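Local coordinates for peptidase M16 C-terminal domain-containing protein (Enterococcus faecalis, PDB 3D3Y) that is of unknown function but is related to M16 metallopeptidases, whose C-terminal, inactive-type domain it carries, and probably binds a metal ion, at residues 61-66 / 110-115; 75-80 / 114-119. One frame throughout, in Å; residues are numbered along the deposited sequence.

Contact 1: 61-66 / 110-115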
loop_
_atom_site.group_PDB
_atom_site.type_symbol
_atom_site.label_atom_id
_atom_site.label_comp_id
_atom_site.label_asym_id
_atom_site.label_seq_id
_atom_site.Cartn_x
_atom_site.Cartn_y
_atom_site.Cartn_z
ATOM N N VAL A 61 -17.525 21.599 -8.886
ATOM C CA VAL A 61 -17.306 22.735 -9.777
ATOM C C VAL A 61 -16.443 23.805 -9.079
ATOM O O VAL A 61 -15.452 24.299 -9.645
ATOM C CB VAL A 61 -18.653 23.343 -10.304
ATOM C CG1 VAL A 61 -18.471 24.754 -10.841
ATOM C CG2 VAL A 61 -19.262 22.459 -11.387
ATOM N N LYS A 62 -16.822 24.140 -7.849
ATOM C CA LYS A 62 -16.130 25.162 -7.076
ATOM C C LYS A 62 -14.723 24.722 -6.668
ATOM O O LYS A 62 -13.770 25.513 -6.727
ATOM C CB LYS A 62 -16.982 25.576 -5.864
ATOM C CG LYS A 62 -18.228 26.403 -6.284
ATOM C CD LYS A 62 -19.185 26.617 -5.118
ATOM C CE LYS A 62 -20.429 27.407 -5.523
ATOM N NZ LYS A 62 -21.394 27.486 -4.377
ATOM N N LEU A 63 -14.577 23.456 -6.300
ATOM C CA LEU A 63 -13.253 22.948 -5.899
ATOM C C LEU A 63 -12.305 22.914 -7.092
ATOM O O LEU A 63 -11.173 23.386 -7.011
ATOM C CB LEU A 63 -13.372 21.575 -5.239
ATOM C CG LEU A 63 -12.146 20.994 -4.521
ATOM C CD1 LEU A 63 -12.593 20.132 -3.353
ATOM C CD2 LEU A 63 -11.356 20.183 -5.545
ATOM N N SER A 64 -12.765 22.385 -8.222
ATOM C CA SER A 64 -11.883 22.303 -9.372
ATOM C C SER A 64 -11.531 23.691 -9.952
ATOM O O SER A 64 -10.440 23.908 -10.462
ATOM C CB SER A 64 -12.421 21.311 -10.403
ATOM O OG SER A 64 -13.400 21.905 -11.174
ATOM N N GLU A 65 -12.420 24.652 -9.775
ATOM C CA GLU A 65 -12.159 26.035 -10.115
ATOM C C GLU A 65 -11.064 26.641 -9.207
ATOM O O GLU A 65 -10.234 27.414 -9.668
ATOM C CB GLU A 65 -13.481 26.794 -10.005
ATOM C CG GLU A 65 -13.495 28.332 -9.882
ATOM C CD GLU A 65 -14.938 28.839 -9.557
ATOM O OE1 GLU A 65 -15.904 28.345 -10.219
ATOM O OE2 GLU A 65 -15.118 29.693 -8.646
ATOM N N ARG A 66 -11.058 26.295 -7.924
ATOM C CA ARG A 66 -9.964 26.723 -7.047
ATOM C C ARG A 66 -8.625 26.085 -7.496
ATOM O O ARG A 66 -7.584 26.769 -7.572
ATOM C CB ARG A 66 -10.272 26.339 -5.605
ATOM C CG ARG A 66 -9.188 26.717 -4.608
ATOM C CD ARG A 66 -8.758 28.194 -4.759
ATOM N NE ARG A 66 -7.816 28.590 -3.697
ATOM C CZ ARG A 66 -6.985 29.628 -3.776
ATOM N NH1 ARG A 66 -6.965 30.386 -4.853
ATOM N NH2 ARG A 66 -6.181 29.907 -2.767
ATOM N N VAL A 110 -0.800 25.961 0.644
ATOM C CA VAL A 110 -1.008 25.690 2.077
ATOM C C VAL A 110 -2.374 26.186 2.530
ATOM O O VAL A 110 -3.036 25.538 3.312
ATOM C CB VAL A 110 0.097 26.294 2.959
ATOM C CG1 VAL A 110 -0.204 26.117 4.447
ATOM C CG2 VAL A 110 1.442 25.662 2.628
ATOM N N ASP A 111 -2.803 27.338 2.039
ATOM C CA ASP A 111 -4.150 27.811 2.342
ATOM C C ASP A 111 -5.183 26.792 1.859
ATOM O O ASP A 111 -6.153 26.506 2.553
ATOM C CB ASP A 111 -4.408 29.199 1.722
ATOM C CG ASP A 111 -5.827 29.720 2.002
ATOM O OD1 ASP A 111 -6.075 30.150 3.145
ATOM O OD2 ASP A 111 -6.687 29.720 1.085
ATOM N N PHE A 112 -4.975 26.237 0.670
ATOM C CA PHE A 112 -5.931 25.243 0.145
ATOM C C PHE A 112 -5.969 23.985 1.008
ATOM O O PHE A 112 -7.056 23.466 1.337
ATOM C CB PHE A 112 -5.579 24.855 -1.288
ATOM C CG PHE A 112 -6.545 23.875 -1.893
ATOM C CD1 PHE A 112 -7.805 24.297 -2.303
ATOM C CD2 PHE A 112 -6.191 22.540 -2.047
ATOM C CE1 PHE A 112 -8.713 23.381 -2.883
ATOM C CE2 PHE A 112 -7.079 21.617 -2.643
ATOM C CZ PHE A 112 -8.343 22.043 -3.056
ATOM N N LEU A 113 -4.795 23.490 1.379
ATOM C CA LEU A 113 -4.716 22.417 2.364
ATOM C C LEU A 113 -5.439 22.754 3.671
ATOM O O LEU A 113 -6.120 21.898 4.262
ATOM C CB LEU A 113 -3.270 22.014 2.643
ATOM C CG LEU A 113 -2.461 21.442 1.471
ATOM C CD1 LEU A 113 -1.028 21.372 1.909
ATOM C CD2 LEU A 113 -3.026 20.067 1.075
ATOM N N LYS A 114 -5.278 23.988 4.157
ATOM C CA LYS A 114 -5.925 24.350 5.410
ATOM C C LYS A 114 -7.450 24.211 5.271
ATOM O O LYS A 114 -8.147 23.772 6.235
ATOM C CB LYS A 114 -5.548 25.783 5.815
ATOM C CG LYS A 114 -6.064 26.192 7.167
ATOM C CD LYS A 114 -5.665 27.620 7.507
ATOM C CE LYS A 114 -5.979 27.891 8.979
ATOM N NZ LYS A 114 -5.965 29.346 9.351
ATOM N N GLU A 115 -7.961 24.636 4.103
ATOM C CA GLU A 115 -9.397 24.540 3.785
ATOM C C GLU A 115 -9.843 23.091 3.782
ATOM O O GLU A 115 -10.813 22.708 4.488
ATOM C CB GLU A 115 -9.725 25.218 2.443
ATOM C CG GLU A 115 -9.690 26.783 2.479
ATOM C CD GLU A 115 -10.816 27.398 3.351
ATOM O OE1 GLU A 115 -11.883 26.758 3.549
ATOM O OE2 GLU A 115 -10.624 28.531 3.854
#

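Contact 2: 75-80 / 114-119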
loop_
_atom_site.group_PDB
_atom_site.type_symbol
_atom_site.label_atom_id
_atom_site.label_comp_id
_atom_site.label_asym_id
_atom_site.label_seq_id
_atom_site.Cartn_x
_atom_site.Cartn_y
_atom_site.Cartn_z
ATOM N N PHE A 75 -4.668 17.457 -7.182
ATOM C CA PHE A 75 -5.042 17.226 -5.789
ATOM C C PHE A 75 -5.740 15.879 -5.646
ATOM O O PHE A 75 -6.624 15.534 -6.441
ATOM C CB PHE A 75 -5.949 18.360 -5.314
ATOM C CG PHE A 75 -6.691 18.065 -4.023
ATOM C CD1 PHE A 75 -6.010 17.917 -2.830
ATOM C CD2 PHE A 75 -8.072 17.937 -4.028
ATOM C CE1 PHE A 75 -6.691 17.658 -1.628
ATOM C CE2 PHE A 75 -8.776 17.680 -2.843
ATOM C CZ PHE A 75 -8.081 17.545 -1.639
ATOM N N GLY A 76 -5.366 15.106 -4.622
ATOM C CA GLY A 76 -6.102 13.860 -4.383
ATOM C C GLY A 76 -5.918 13.406 -2.960
ATOM O O GLY A 76 -4.956 13.804 -2.288
ATOM N N ILE A 77 -6.849 12.582 -2.488
ATOM C CA ILE A 77 -6.751 11.929 -1.190
ATOM C C ILE A 77 -7.045 10.432 -1.382
ATOM O O ILE A 77 -8.009 10.049 -2.103
ATOM C CB ILE A 77 -7.733 12.553 -0.148
ATOM C CG1 ILE A 77 -7.633 14.089 -0.126
ATOM C CG2 ILE A 77 -7.472 12.006 1.274
ATOM C CD1 ILE A 77 -8.562 14.754 0.982
ATOM N N GLY A 78 -6.222 9.590 -0.757
ATOM C CA GLY A 78 -6.520 8.143 -0.715
ATOM C C GLY A 78 -5.953 7.510 0.564
ATOM O O GLY A 78 -5.473 8.208 1.441
ATOM N N VAL A 79 -6.001 6.179 0.647
ATOM C CA VAL A 79 -5.531 5.474 1.810
ATOM C C VAL A 79 -4.709 4.295 1.376
ATOM O O VAL A 79 -4.856 3.792 0.244
ATOM C CB VAL A 79 -6.694 4.974 2.724
ATOM C CG1 VAL A 79 -7.465 6.141 3.299
ATOM C CG2 VAL A 79 -7.638 4.045 1.948
ATOM N N SER A 80 -3.830 3.858 2.273
ATOM C CA SER A 80 -3.109 2.612 2.046
ATOM C C SER A 80 -2.779 1.938 3.370
ATOM O O SER A 80 -3.002 2.497 4.446
ATOM C CB SER A 80 -1.848 2.837 1.189
ATOM O OG SER A 80 -1.052 3.845 1.755
ATOM N N LYS A 114 -5.278 23.988 4.157
ATOM C CA LYS A 114 -5.925 24.350 5.410
ATOM C C LYS A 114 -7.450 24.211 5.271
ATOM O O LYS A 114 -8.147 23.772 6.235
ATOM C CB LYS A 114 -5.548 25.783 5.815
ATOM C CG LYS A 114 -6.064 26.192 7.167
ATOM C CD LYS A 114 -5.665 27.620 7.507
ATOM C CE LYS A 114 -5.979 27.891 8.979
ATOM N NZ LYS A 114 -5.965 29.346 9.351
ATOM N N GLU A 115 -7.961 24.636 4.103
ATOM C CA GLU A 115 -9.397 24.540 3.785
ATOM C C GLU A 115 -9.843 23.091 3.782
ATOM O O GLU A 115 -10.813 22.708 4.488
ATOM C CB GLU A 115 -9.725 25.218 2.443
ATOM C CG GLU A 115 -9.690 26.783 2.479
ATOM C CD GLU A 115 -10.816 27.398 3.351
ATOM O OE1 GLU A 115 -11.883 26.758 3.549
ATOM O OE2 GLU A 115 -10.624 28.531 3.854
ATOM N N ILE A 116 -9.128 22.273 3.016
ATOM C CA ILE A 116 -9.444 20.834 2.939
ATOM C C ILE A 116 -9.418 20.122 4.310
ATOM O O ILE A 116 -10.331 19.372 4.659
ATOM C CB ILE A 116 -8.508 20.120 1.953
ATOM C CG1 ILE A 116 -8.751 20.650 0.518
ATOM C CG2 ILE A 116 -8.668 18.564 2.074
ATOM C CD1 ILE A 116 -10.230 20.575 0.041
ATOM N N ILE A 117 -8.365 20.383 5.081
ATOM C CA ILE A 117 -8.141 19.646 6.331
ATOM C C ILE A 117 -8.969 20.137 7.512
ATOM O O ILE A 117 -9.537 19.323 8.265
ATOM C CB ILE A 117 -6.644 19.620 6.680
ATOM C CG1 ILE A 117 -5.883 18.861 5.576
ATOM C CG2 ILE A 117 -6.419 19.008 8.060
ATOM C CD1 ILE A 117 -4.359 18.947 5.752
ATOM N N PHE A 118 -9.068 21.456 7.650
ATOM C CA PHE A 118 -9.719 22.070 8.798
ATOM C C PHE A 118 -11.108 22.641 8.533
ATOM O O PHE A 118 -11.804 23.043 9.465
ATOM C CB PHE A 118 -8.784 23.138 9.365
ATOM C CG PHE A 118 -7.480 22.578 9.861
ATOM C CD1 PHE A 118 -7.381 22.073 11.152
ATOM C CD2 PHE A 118 -6.357 22.536 9.031
ATOM C CE1 PHE A 118 -6.181 21.539 11.616
ATOM C CE2 PHE A 118 -5.152 22.000 9.484
ATOM C CZ PHE A 118 -5.076 21.489 10.787
ATOM N N ALA A 119 -11.514 22.701 7.269
ATOM C CA ALA A 119 -12.854 23.197 6.957
ATOM C C ALA A 119 -13.563 22.225 6.033
ATOM O O ALA A 119 -13.958 22.593 4.933
ATOM C CB ALA A 119 -12.823 24.644 6.356
#

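Contact 1: 61-66 / 110-115
Phe112 and Arg66 make the closest contact between segments 61-66 and 110-115. The aliphatic part of Arg66 does the touching: CG lies 3.6 Å from Phe112 CD1, approaching the ring obliquely. The two side chains run past each other in opposite directions, the arginine reaching out to helix 105-118 while the phenyl reaches back. Leu63, one helical turn before Arg66, adds a looser apolar contact at the ring's edge, with its CG 4.2 Å from Phe112 CZ. Phe112 thus meets two residues a turn apart on helix 60-69, and its ring also packs edge-to-face with Phe75 and touches Met92 of strand 85-95.

The polar component is weaker. With CG opposite the backbone N and the chain bent at chi2 (50°), Arg66 carries its guanidinium away from the ring, past the CB end of Phe112, toward Asp111. There NH2 stands 3.9 Å from Asp111 OD2, a long salt bridge, with the guanidinium and carboxylate planes 77° apart. The stronger hold on this arginine comes from its own helix, through the salt bridge of NH1 to Glu69. Asp111 therefore contributes mainly a loose electrostatic attraction at the more polar margin of the contact.

The segment axes approach no closer than 12.6 Å, at 159° between their directions, so long side chains span the gap and only 178 Å² is buried. These are two nearly antiparallel helices of an alpha/beta domain, bridged by their side chains rather than closely packed, and the contact joins helix 60-69 to the helix that follows the hairpin of strands 74-82 and 85-95.

Contact 2: 75-80 / 114-119
The helical layer packed against the mixed beta-sheet of an alpha/beta domain meets here the strand at one border of that sheet. Strand 74-82 is an outermost strand, hydrogen-bonded along its inner side to strand 85-95, and the last turn of helix 105-118 sends Ile116 to it. Phe75 and Ile77, two positions apart and so on the same side of the strand, both direct CB toward the helix.

Ile116 carries the whole helical side of the contact. Both of its branches converge on Phe75 CZ, with CG1 nearest at 3.8 Å and the CG2 methyl at 3.9 Å; CD1, the end of the first branch, is 4.1 Å from Phe75 CZ. The two side chains reach for each other from facing sides, and the isoleucine lies obliquely to the phenyl plane. With CG anti to the backbone N (chi1 165°), Phe75 carries this ring out from the strand to the isoleucine.

The CG2 methyl of Ile116 serves a second partner as well, lying 4.0 Å from Ile77 CD1. Ile77 and Ile116 lie alongside each other, running in opposing senses, so the methyl at the end of one chain meets the branch methyl of the other. Ile77 also packs on Phe88 of the adjacent strand and on Ser47 and Met50 of helix 40-52, so this strand position is shared by two helices.

Every atom meeting across the contact is carbon, and the union buries 109 Å². With no polar pair between the segments to impose a direction, cohesion rests on the fit of branched and aromatic side chains, and on the exclusion of water from Ile116, which is buried.

Overall arrangement
Helix 105-118 is common to both contacts, meeting helix 60-69 in contact 1 and strand 74-82 in contact 2, two elements consecutive in the chain. The contacts merge through apolar packing: Phe112 CE2 lies 3.8 Å from Phe75 CG, and Leu63 CD1 is 4.2 Å from Ile116 CD1. Both are partly buried, but contact 1 lies farther out, its centre about 27 Å from the centre of the chain against about 18 Å for contact 2. The chemistry differs as well: the helix pair combines a buried aromatic and leucine with a charged margin, whereas the helix-strand contact is purely hydrocarbon, with buried Ile116 facing the sheet.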